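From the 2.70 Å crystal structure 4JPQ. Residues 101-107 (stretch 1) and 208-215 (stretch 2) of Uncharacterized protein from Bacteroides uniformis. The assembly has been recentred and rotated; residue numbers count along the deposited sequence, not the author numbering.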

ATOM      1  N   ARG A 101      -7.601  -9.296 -13.208  1.00 80.05           N
ATOM      2  CA  ARG A 101      -7.665  -9.410 -11.761  1.00 77.71           C
ATOM      3  C   ARG A 101      -6.571  -8.559 -11.108  1.00 78.56           C
ATOM      4  O   ARG A 101      -5.441  -8.470 -11.618  1.00 89.50           O
ATOM      5  CB  ARG A 101      -7.501 -10.852 -11.296  1.00 89.76           C
ATOM      6  CG  ARG A 101      -8.648 -11.782 -11.641  1.00 93.53           C
ATOM      7  CD  ARG A 101      -8.403 -13.091 -10.858  1.00 93.66           C
ATOM      8  NE  ARG A 101      -9.026 -14.320 -11.376  1.00 90.15           N
ATOM      9  CZ  ARG A 101     -10.175 -14.881 -10.960  1.00 97.59           C
ATOM     10  NH1 ARG A 101     -10.949 -14.338 -10.001  1.00 97.19           N
ATOM     11  NH2 ARG A 101     -10.579 -16.020 -11.539  1.00 99.22           N
ATOM     12  N   TYR A 102      -6.931  -7.912 -10.002  1.00 68.87           N
ATOM     13  CA  TYR A 102      -5.992  -7.088  -9.212  1.00 61.49           C
ATOM     14  C   TYR A 102      -6.306  -7.257  -7.733  1.00 61.37           C
ATOM     15  O   TYR A 102      -7.369  -7.797  -7.370  1.00 62.73           O
ATOM     16  CB  TYR A 102      -6.048  -5.592  -9.596  1.00 52.52           C
ATOM     17  CG  TYR A 102      -7.287  -4.879  -9.137  1.00 50.26           C
ATOM     18  CD1 TYR A 102      -8.492  -4.973  -9.856  1.00 54.76           C
ATOM     19  CD2 TYR A 102      -7.280  -4.120  -7.963  1.00 50.70           C
ATOM     20  CE1 TYR A 102      -9.651  -4.327  -9.416  1.00 52.13           C
ATOM     21  CE2 TYR A 102      -8.435  -3.482  -7.506  1.00 45.98           C
ATOM     22  CZ  TYR A 102      -9.608  -3.578  -8.233  1.00 50.68           C
ATOM     23  OH  TYR A 102     -10.723  -2.939  -7.776  1.00 48.98           O
ATOM     24  N   TYR A 103      -5.378  -6.765  -6.916  1.00 53.23           N
ATOM     25  CA  TYR A 103      -5.466  -6.813  -5.469  1.00 52.96           C
ATOM     26  C   TYR A 103      -5.298  -5.424  -4.879  1.00 54.56           C
ATOM     27  O   TYR A 103      -4.623  -4.585  -5.463  1.00 57.61           O
ATOM     28  CB  TYR A 103      -4.345  -7.679  -4.921  1.00 48.69           C
ATOM     29  CG  TYR A 103      -4.406  -9.116  -5.348  1.00 55.91           C
ATOM     30  CD1 TYR A 103      -3.827  -9.540  -6.547  1.00 57.42           C
ATOM     31  CD2 TYR A 103      -5.025 -10.075  -4.538  1.00 61.00           C
ATOM     32  CE1 TYR A 103      -3.864 -10.881  -6.929  1.00 65.65           C
ATOM     33  CE2 TYR A 103      -5.067 -11.415  -4.907  1.00 67.94           C
ATOM     34  CZ  TYR A 103      -4.486 -11.817  -6.100  1.00 69.04           C
ATOM     35  OH  TYR A 103      -4.521 -13.137  -6.476  1.00 63.73           O
ATOM     36  N   ASN A 104      -5.919  -5.193  -3.728  1.00 50.26           N
ATOM     37  CA  ASN A 104      -5.759  -3.938  -2.987  1.00 52.77           C
ATOM     38  C   ASN A 104      -5.412  -4.266  -1.536  1.00 51.36           C
ATOM     39  O   ASN A 104      -6.146  -5.003  -0.872  1.00 43.63           O
ATOM     40  CB  ASN A 104      -6.989  -3.018  -3.072  1.00 55.97           C
ATOM     41  CG  ASN A 104      -8.269  -3.690  -2.634  1.00 62.30           C
ATOM     42  OD1 ASN A 104      -8.593  -4.747  -3.131  1.00 68.30           O
ATOM     43  ND2 ASN A 104      -8.995  -3.087  -1.697  1.00 68.76           N
ATOM     44  N   PHE A 105      -4.272  -3.746  -1.085  1.00 49.63           N
ATOM     45  CA  PHE A 105      -3.778  -3.918   0.268  1.00 47.98           C
ATOM     46  C   PHE A 105      -3.915  -2.553   0.915  1.00 46.82           C
ATOM     47  O   PHE A 105      -3.166  -1.645   0.571  1.00 48.39           O
ATOM     48  CB  PHE A 105      -2.308  -4.351   0.257  1.00 47.48           C
ATOM     49  CG  PHE A 105      -2.076  -5.681  -0.386  1.00 43.72           C
ATOM     50  CD1 PHE A 105      -1.939  -5.779  -1.763  1.00 41.70           C
ATOM     51  CD2 PHE A 105      -1.958  -6.831   0.383  1.00 42.94           C
ATOM     52  CE1 PHE A 105      -1.706  -7.005  -2.361  1.00 48.48           C
ATOM     53  CE2 PHE A 105      -1.729  -8.063  -0.216  1.00 44.62           C
ATOM     54  CZ  PHE A 105      -1.602  -8.150  -1.584  1.00 42.88           C
ATOM     55  N   GLU A 106      -4.885  -2.408   1.817  1.00 46.80           N
ATOM     56  CA  GLU A 106      -5.139  -1.146   2.509  1.00 47.49           C
ATOM     57  C   GLU A 106      -4.836  -1.396   3.975  1.00 44.23           C
ATOM     58  O   GLU A 106      -5.361  -2.343   4.558  1.00 44.33           O
ATOM     59  CB  GLU A 106      -6.589  -0.714   2.290  1.00 50.50           C
ATOM     60  CG  GLU A 106      -6.975  -0.621   0.812  1.00 56.75           C
ATOM     61  CD  GLU A 106      -8.379  -0.099   0.550  1.00 58.75           C
ATOM     62  OE1 GLU A 106      -8.993   0.505   1.440  1.00 55.86           O
ATOM     63  OE2 GLU A 106      -8.876  -0.283  -0.581  1.00 65.34           O
ATOM     64  N   CYS A 107      -3.990  -0.553   4.564  1.00 43.96           N
ATOM     65  CA  CYS A 107      -3.550  -0.729   5.954  1.00 42.70           C
ATOM     66  C   CYS A 107      -3.620   0.586   6.729  1.00 46.11           C
ATOM     67  O   CYS A 107      -3.064   1.599   6.270  1.00 47.88           O
ATOM     68  CB  CYS A 107      -2.125  -1.260   5.927  1.00 50.05           C
ATOM     69  SG  CYS A 107      -1.616  -2.059   7.450  1.00 57.74           S
TER
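Stretch 2 208-215: FHCPAFFG

The most unusual feature of this contact is that Tyr102 and His209 each meet three residues across it and are joined by its one direct hydrogen bond, Tyr102 OH to His209 ND1 at 2.7 Å. The bond lies at the edge of both rings, near their planes, where the lone pairs and protons of these groups are found; the rings themselves meet rim to rim, centroids 6.0 Å apart and planes at 63°.

Residues 102-107 run as a strand, and alternation along it turns Tyr102, Asn104 and Glu106 toward stretch 2. Stretch 2 is a loop with a short 3-10 turn at 211-213, closed by Phe213 N to Cys210 O at 3.0 Å. Where the stretches pass closest, 209-211 run against the direction of 102-104: Tyr102 lies nearest Pro211 (CA to CA 7.7 Å) and Asn104 nearest His209 (CA to CA 8.3 Å), so side chains, rather than backbone hydrogen bonds, span the gap.

Tyr102 suits its place by joining apolar surface to a hydroxyl that reaches the imidazole. Pro211, whose phi of -52° suits the turn, packs its CG 3.9 Å from Tyr102 CD1, while Phe214 brings the edge of its flat, apolar ring to Tyr102, CE2 to CB 4.1 Å. Beyond, the Asn104 amide donates from ND2 to the carboxylate oxygen Glu106 OE2 (3.0 Å), and a water donates to Glu106 OE2 (3.1 Å) and bonds weakly to His209 NE2 (3.5 Å), linking carboxylate and imidazole.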

ATOM      1  N   PHE A 208     -10.179   4.918  -6.615  1.00 59.25           N
ATOM      2  CA  PHE A 208      -8.886   4.227  -6.625  1.00 58.87           C
ATOM      3  C   PHE A 208      -8.880   2.862  -7.307  1.00 54.93           C
ATOM      4  O   PHE A 208      -7.803   2.394  -7.670  1.00 56.02           O
ATOM      5  CB  PHE A 208      -8.344   4.030  -5.187  1.00 60.91           C
ATOM      6  CG  PHE A 208      -7.907   5.294  -4.460  1.00 53.10           C
ATOM      7  CD1 PHE A 208      -7.385   6.426  -5.118  1.00 54.36           C
ATOM      8  CD2 PHE A 208      -7.905   5.291  -3.069  1.00 59.23           C
ATOM      9  CE1 PHE A 208      -6.964   7.537  -4.400  1.00 50.12           C
ATOM     10  CE2 PHE A 208      -7.472   6.395  -2.352  1.00 60.39           C
ATOM     11  CZ  PHE A 208      -7.000   7.520  -3.019  1.00 54.28           C
ATOM     12  N   HIS A 209     -10.039   2.222  -7.477  1.00 54.43           N
ATOM     13  CA  HIS A 209     -10.129   0.882  -8.105  1.00 54.94           C
ATOM     14  C   HIS A 209     -10.122   0.959  -9.652  1.00 59.74           C
ATOM     15  O   HIS A 209     -11.035   0.463 -10.318  1.00 62.42           O
ATOM     16  CB  HIS A 209     -11.362   0.151  -7.559  1.00 53.72           C
ATOM     17  CG  HIS A 209     -11.291  -0.135  -6.092  1.00 55.19           C
ATOM     18  ND1 HIS A 209     -10.961  -1.374  -5.589  1.00 54.06           N
ATOM     19  CD2 HIS A 209     -11.485   0.668  -5.020  1.00 59.59           C
ATOM     20  CE1 HIS A 209     -10.968  -1.325  -4.267  1.00 57.93           C
ATOM     21  NE2 HIS A 209     -11.281  -0.097  -3.896  1.00 59.76           N
ATOM     22  N   CYS A 210      -9.035   1.508 -10.209  1.00 59.97           N
ATOM     23  CA  CYS A 210      -8.908   1.817 -11.645  1.00 60.58           C
ATOM     24  C   CYS A 210      -7.593   1.311 -12.256  1.00 58.36           C
ATOM     25  O   CYS A 210      -6.634   2.075 -12.397  1.00 59.38           O
ATOM     26  CB  CYS A 210      -9.052   3.325 -11.831  1.00 59.62           C
ATOM     27  SG  CYS A 210      -8.024   4.252 -10.682  1.00 54.88           S
ATOM     28  N   PRO A 211      -7.554   0.015 -12.633  1.00 60.03           N
ATOM     29  CA  PRO A 211      -6.395  -0.602 -13.284  1.00 63.28           C
ATOM     30  C   PRO A 211      -5.839   0.107 -14.523  1.00 64.60           C
ATOM     31  O   PRO A 211      -4.648  -0.022 -14.795  1.00 68.70           O
ATOM     32  CB  PRO A 211      -6.909  -1.992 -13.669  1.00 68.16           C
ATOM     33  CG  PRO A 211      -7.917  -2.299 -12.637  1.00 66.31           C
ATOM     34  CD  PRO A 211      -8.598  -0.994 -12.356  1.00 65.35           C
ATOM     35  N   ALA A 212      -6.689   0.807 -15.276  1.00 69.98           N
ATOM     36  CA  ALA A 212      -6.243   1.595 -16.437  1.00 71.94           C
ATOM     37  C   ALA A 212      -5.194   2.653 -16.055  1.00 68.25           C
ATOM     38  O   ALA A 212      -4.297   2.916 -16.846  1.00 65.59           O
ATOM     39  CB  ALA A 212      -7.430   2.264 -17.120  1.00 75.81           C
ATOM     40  N   PHE A 213      -5.310   3.225 -14.850  1.00 66.04           N
ATOM     41  CA  PHE A 213      -4.394   4.272 -14.367  1.00 65.20           C
ATOM     42  C   PHE A 213      -3.206   3.807 -13.531  1.00 62.63           C
ATOM     43  O   PHE A 213      -2.407   4.649 -13.087  1.00 59.27           O
ATOM     44  CB  PHE A 213      -5.195   5.390 -13.686  1.00 66.51           C
ATOM     45  CG  PHE A 213      -6.041   6.155 -14.658  1.00 74.90           C
ATOM     46  CD1 PHE A 213      -5.459   7.140 -15.465  1.00 72.07           C
ATOM     47  CD2 PHE A 213      -7.402   5.854 -14.830  1.00 72.56           C
ATOM     48  CE1 PHE A 213      -6.221   7.833 -16.393  1.00 78.41           C
ATOM     49  CE2 PHE A 213      -8.170   6.548 -15.756  1.00 73.28           C
ATOM     50  CZ  PHE A 213      -7.576   7.538 -16.540  1.00 79.60           C
ATOM     51  N   PHE A 214      -3.056   2.485 -13.354  1.00 59.19           N
ATOM     52  CA  PHE A 214      -1.896   1.944 -12.647  1.00 58.15           C
ATOM     53  C   PHE A 214      -0.608   2.230 -13.406  1.00 57.04           C
ATOM     54  O   PHE A 214      -0.601   2.284 -14.635  1.00 70.95           O
ATOM     55  CB  PHE A 214      -1.907   0.409 -12.503  1.00 66.21           C
ATOM     56  CG  PHE A 214      -2.951  -0.180 -11.576  1.00 62.70           C
ATOM     57  CD1 PHE A 214      -3.588   0.541 -10.566  1.00 57.89           C
ATOM     58  CD2 PHE A 214      -3.190  -1.561 -11.657  1.00 68.69           C
ATOM     59  CE1 PHE A 214      -4.516  -0.090  -9.736  1.00 66.10           C
ATOM     60  CE2 PHE A 214      -4.101  -2.195 -10.818  1.00 68.62           C
ATOM     61  CZ  PHE A 214      -4.768  -1.459  -9.854  1.00 71.34           C
ATOM     62  N   GLY A 215       0.477   2.369 -12.646  1.00 60.81           N
ATOM     63  CA  GLY A 215       1.824   2.560 -13.171  1.00 61.54           C
ATOM     64  C   GLY A 215       2.432   1.192 -13.365  1.00 60.45           C
ATOM     65  O   GLY A 215       1.770   0.178 -13.108  1.00 53.28           O
TER
HETATM   66  O   HOH W   1     -11.982  -0.733  -0.565  1.00 40.37           O